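Local coordinates for protein endoglucanase (Komagataeibacter sucrofermentans, PDB 6VC5) that probably hydrolyses internal beta-1,4-glucosidic linkages in cellulose and related beta-glucans, as a family 8 glycoside hydrolase, at residues N271-T283 with P298-Y310. Residues are numbered along the deposited sequence; the frame is centred on the assembly and turned at random. Where two conformers were deposited one is given.
Sequences NAPPGYLAVASCT and PDYYSAALTMLAY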
# COMPACT_ATOMS: atom_id res chain seq x y z
N ASN A 271 -19.16 8.57 7.63
CA ASN A 271 -18.69 7.20 7.70
C ASN A 271 -17.71 6.91 6.57
O ASN A 271 -17.63 7.62 5.56
CB ASN A 271 -19.87 6.22 7.61
CG ASN A 271 -20.91 6.43 8.70
OD1 ASN A 271 -20.59 6.55 9.89
ND2 ASN A 271 -22.17 6.46 8.29
N ALA A 272 -16.95 5.84 6.76
CA ALA A 272 -15.95 5.41 5.81
C ALA A 272 -16.59 4.87 4.54
O ALA A 272 -17.76 4.47 4.54
CB ALA A 272 -15.14 4.29 6.46
N PRO A 273 -15.83 4.82 3.45
CA PRO A 273 -16.32 4.16 2.24
C PRO A 273 -16.32 2.65 2.40
O PRO A 273 -15.75 2.11 3.36
CB PRO A 273 -15.30 4.59 1.18
CG PRO A 273 -14.02 4.70 1.97
CD PRO A 273 -14.45 5.31 3.29
N PRO A 274 -16.95 1.93 1.46
CA PRO A 274 -17.03 0.46 1.57
C PRO A 274 -15.68 -0.24 1.61
O PRO A 274 -15.61 -1.36 2.14
CB PRO A 274 -17.81 0.05 0.32
CG PRO A 274 -18.60 1.25 -0.05
CD PRO A 274 -17.82 2.45 0.40
N GLY A 275 -14.62 0.35 1.06
CA GLY A 275 -13.32 -0.30 1.17
C GLY A 275 -12.89 -0.54 2.60
O GLY A 275 -12.19 -1.52 2.89
N TYR A 276 -13.26 0.36 3.54
CA TYR A 276 -12.91 0.08 4.93
C TYR A 276 -13.65 -1.14 5.44
O TYR A 276 -13.13 -1.91 6.26
CB TYR A 276 -13.29 1.23 5.85
CG TYR A 276 -12.37 2.41 5.90
CD1 TYR A 276 -11.76 2.92 4.76
CD2 TYR A 276 -12.17 3.08 7.11
CE1 TYR A 276 -10.95 4.07 4.84
CE2 TYR A 276 -11.36 4.22 7.19
CZ TYR A 276 -10.76 4.71 6.05
OH TYR A 276 -9.97 5.83 6.11
N LEU A 277 -14.92 -1.29 5.04
CA LEU A 277 -15.68 -2.46 5.45
C LEU A 277 -15.04 -3.73 4.90
O LEU A 277 -15.02 -4.76 5.58
CB LEU A 277 -17.12 -2.32 4.96
CG LEU A 277 -18.09 -3.47 5.21
CD1 LEU A 277 -18.26 -3.71 6.68
CD2 LEU A 277 -19.42 -3.15 4.56
N ALA A 278 -14.49 -3.66 3.68
CA ALA A 278 -13.76 -4.80 3.14
C ALA A 278 -12.58 -5.17 4.03
O ALA A 278 -12.38 -6.35 4.35
CB ALA A 278 -13.29 -4.48 1.72
N VAL A 279 -11.79 -4.18 4.45
CA VAL A 279 -10.67 -4.45 5.36
C VAL A 279 -11.16 -5.01 6.69
O VAL A 279 -10.60 -5.99 7.21
CB VAL A 279 -9.85 -3.16 5.56
CG1 VAL A 279 -8.76 -3.40 6.60
CG2 VAL A 279 -9.21 -2.72 4.24
N ALA A 280 -12.18 -4.40 7.29
CA ALA A 280 -12.69 -4.85 8.58
C ALA A 280 -13.20 -6.27 8.52
O ALA A 280 -13.00 -7.05 9.45
CB ALA A 280 -13.81 -3.92 9.06
N SER A 281 -13.84 -6.64 7.41
CA SER A 281 -14.35 -7.99 7.26
C SER A 281 -13.22 -9.02 7.23
O SER A 281 -13.45 -10.19 7.57
CB SER A 281 -15.20 -8.06 5.98
OG SER A 281 -16.30 -7.14 6.05
N CYS A 282 -12.00 -8.61 6.85
CA CYS A 282 -10.89 -9.54 6.81
C CYS A 282 -10.15 -9.60 8.15
O CYS A 282 -9.27 -10.45 8.34
CB CYS A 282 -9.92 -9.10 5.73
SG CYS A 282 -10.55 -9.23 4.01
N THR A 283 -10.47 -8.69 9.09
CA THR A 283 -9.68 -8.50 10.30
C THR A 283 -10.56 -8.34 11.54
O THR A 283 -10.29 -7.51 12.42
CB THR A 283 -8.72 -7.31 10.17
OG1 THR A 283 -9.45 -6.13 9.84
CG2 THR A 283 -7.67 -7.57 9.08
N PRO A 298 -18.18 4.10 -4.27
CA PRO A 298 -18.48 5.53 -4.41
C PRO A 298 -17.38 6.33 -5.08
O PRO A 298 -17.65 7.43 -5.57
CB PRO A 298 -18.64 6.00 -2.96
CG PRO A 298 -17.75 5.06 -2.18
CD PRO A 298 -17.86 3.72 -2.88
N ASP A 299 -16.15 5.82 -5.09
CA ASP A 299 -15.03 6.55 -5.67
C ASP A 299 -13.87 5.61 -5.93
O ASP A 299 -13.88 4.44 -5.54
CB ASP A 299 -14.60 7.76 -4.81
CG ASP A 299 -14.14 7.37 -3.40
OD1 ASP A 299 -13.84 6.19 -3.13
OD2 ASP A 299 -14.06 8.28 -2.54
N TYR A 300 -12.85 6.15 -6.59
CA TYR A 300 -11.66 5.39 -6.94
C TYR A 300 -10.95 4.84 -5.70
O TYR A 300 -10.51 3.68 -5.69
CB TYR A 300 -10.72 6.29 -7.73
CG TYR A 300 -9.34 5.74 -7.90
CD1 TYR A 300 -9.05 4.89 -8.95
CD2 TYR A 300 -8.33 6.06 -7.01
CE1 TYR A 300 -7.78 4.37 -9.11
CE2 TYR A 300 -7.06 5.54 -7.16
CZ TYR A 300 -6.79 4.70 -8.22
OH TYR A 300 -5.53 4.18 -8.38
N TYR A 301 -10.79 5.66 -4.66
CA TYR A 301 -10.09 5.20 -3.47
C TYR A 301 -10.73 3.93 -2.92
O TYR A 301 -10.05 2.94 -2.61
CB TYR A 301 -10.11 6.29 -2.39
CG TYR A 301 -9.56 5.78 -1.08
CD1 TYR A 301 -8.19 5.83 -0.82
CD2 TYR A 301 -10.39 5.21 -0.13
CE1 TYR A 301 -7.67 5.33 0.37
CE2 TYR A 301 -9.89 4.71 1.04
CZ TYR A 301 -8.53 4.78 1.29
OH TYR A 301 -8.04 4.28 2.46
N SER A 302 -12.05 3.95 -2.79
CA SER A 302 -12.75 2.81 -2.21
C SER A 302 -12.65 1.59 -3.12
O SER A 302 -12.48 0.45 -2.65
CB SER A 302 -14.22 3.18 -2.00
OG SER A 302 -14.90 2.16 -1.29
N ALA A 303 -12.75 1.80 -4.44
CA ALA A 303 -12.66 0.69 -5.38
C ALA A 303 -11.31 -0.01 -5.31
O ALA A 303 -11.24 -1.25 -5.29
CB ALA A 303 -12.93 1.19 -6.80
N ALA A 304 -10.22 0.75 -5.25
CA ALA A 304 -8.90 0.14 -5.17
C ALA A 304 -8.71 -0.62 -3.86
O ALA A 304 -8.16 -1.73 -3.86
CB ALA A 304 -7.81 1.20 -5.36
N LEU A 305 -9.18 -0.06 -2.74
CA LEU A 305 -9.03 -0.75 -1.46
C LEU A 305 -9.85 -2.04 -1.43
O LEU A 305 -9.39 -3.06 -0.90
CB LEU A 305 -9.43 0.20 -0.32
CG LEU A 305 -9.25 -0.32 1.11
CD1 LEU A 305 -7.80 -0.70 1.41
CD2 LEU A 305 -9.72 0.76 2.07
N THR A 306 -11.07 -2.00 -1.99
CA THR A 306 -11.89 -3.20 -2.07
C THR A 306 -11.21 -4.27 -2.93
O THR A 306 -11.17 -5.44 -2.54
CB THR A 306 -13.26 -2.81 -2.63
OG1 THR A 306 -13.87 -1.86 -1.75
CG2 THR A 306 -14.18 -4.04 -2.74
N MET A 307 -10.64 -3.88 -4.07
CA MET A 307 -9.91 -4.84 -4.89
C MET A 307 -8.75 -5.47 -4.13
O MET A 307 -8.53 -6.69 -4.23
CB MET A 307 -9.38 -4.18 -6.17
CG MET A 307 -10.38 -3.97 -7.27
SD MET A 307 -10.97 -5.46 -8.14
CE MET A 307 -9.85 -6.80 -7.69
N LEU A 308 -7.99 -4.67 -3.38
CA LEU A 308 -6.91 -5.21 -2.56
C LEU A 308 -7.43 -6.27 -1.59
O LEU A 308 -6.79 -7.30 -1.37
CB LEU A 308 -6.27 -4.07 -1.78
CG LEU A 308 -5.17 -3.14 -2.30
CD1 LEU A 308 -3.86 -3.84 -2.68
CD2 LEU A 308 -5.70 -2.28 -3.46
N ALA A 309 -8.62 -6.04 -1.02
CA ALA A 309 -9.22 -7.03 -0.13
C ALA A 309 -9.58 -8.33 -0.85
O ALA A 309 -9.42 -9.42 -0.28
CB ALA A 309 -10.44 -6.44 0.55
N TYR A 310 -10.10 -8.24 -2.09
CA TYR A 310 -10.36 -9.44 -2.88
C TYR A 310 -9.09 -10.24 -3.12
O TYR A 310 -9.09 -11.47 -3.02
CB TYR A 310 -10.96 -9.07 -4.24
CG TYR A 310 -12.46 -8.90 -4.23
CD1 TYR A 310 -13.31 -10.00 -4.43
CD2 TYR A 310 -13.04 -7.66 -4.04
CE1 TYR A 310 -14.68 -9.85 -4.42
CE2 TYR A 310 -14.42 -7.51 -4.02
CZ TYR A 310 -15.23 -8.60 -4.21
OH TYR A 310 -16.60 -8.43 -4.19
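The rings of Tyr276 and Tyr301 meet at their rims: Tyr301 CE2 lies in the plane of the Tyr276 ring, 4.0 Å from Tyr276 CE1, and the side chains run roughly perpendicular to each other. They belong to two nearly parallel helices of the (alpha/alpha)6 barrel of glycoside hydrolase family 8; the axes of the segments 274-282 and 300-310 run 20° apart and come within 7.9 Å. Pro273 CG also sits at the edge of the Tyr301 ring, whereas Leu305 CD2 approaches the Tyr276 ring obliquely. Both hydroxyls are anchored beyond the pair, Tyr276 OH on Gly258 O and Tyr301 OH on Tyr221 O. Gly275 makes the closeness of the helices possible: its CA is 4.6 Å from Thr306 CA, and a side chain there would run into Leu305 CB. Leu305, its CG anti to the backbone N (chi1 -176°), lays CD2 against the Gly275 carbonyl and brings CD1 to 3.8 Å from Val279 CG2. One turn on, methyl meets methyl where Ala278 CB faces Ala309 CB at 3.7 Å. At the N-terminal ends the CD atoms of Pro274 and Pro298 come within 3.5 Å of each other where the two pyrrolidine rings meet. Beside them Gly275 N donates to Ser302 OG, bent at 146°, while Asp299 caps the second helix by accepting from Ser302 N. An alanine in place of Ser302 would probably leave Gly275 N without its acceptor and remove the hydrogen bond that links the two helix starts. Thr306 OG1 donates a hydrogen bond to Ser302 O at 2.8 Å, arriving above the carbonyl plane on the face opposite to Thr306 N, and rests 3.4 Å from Gly275 CA.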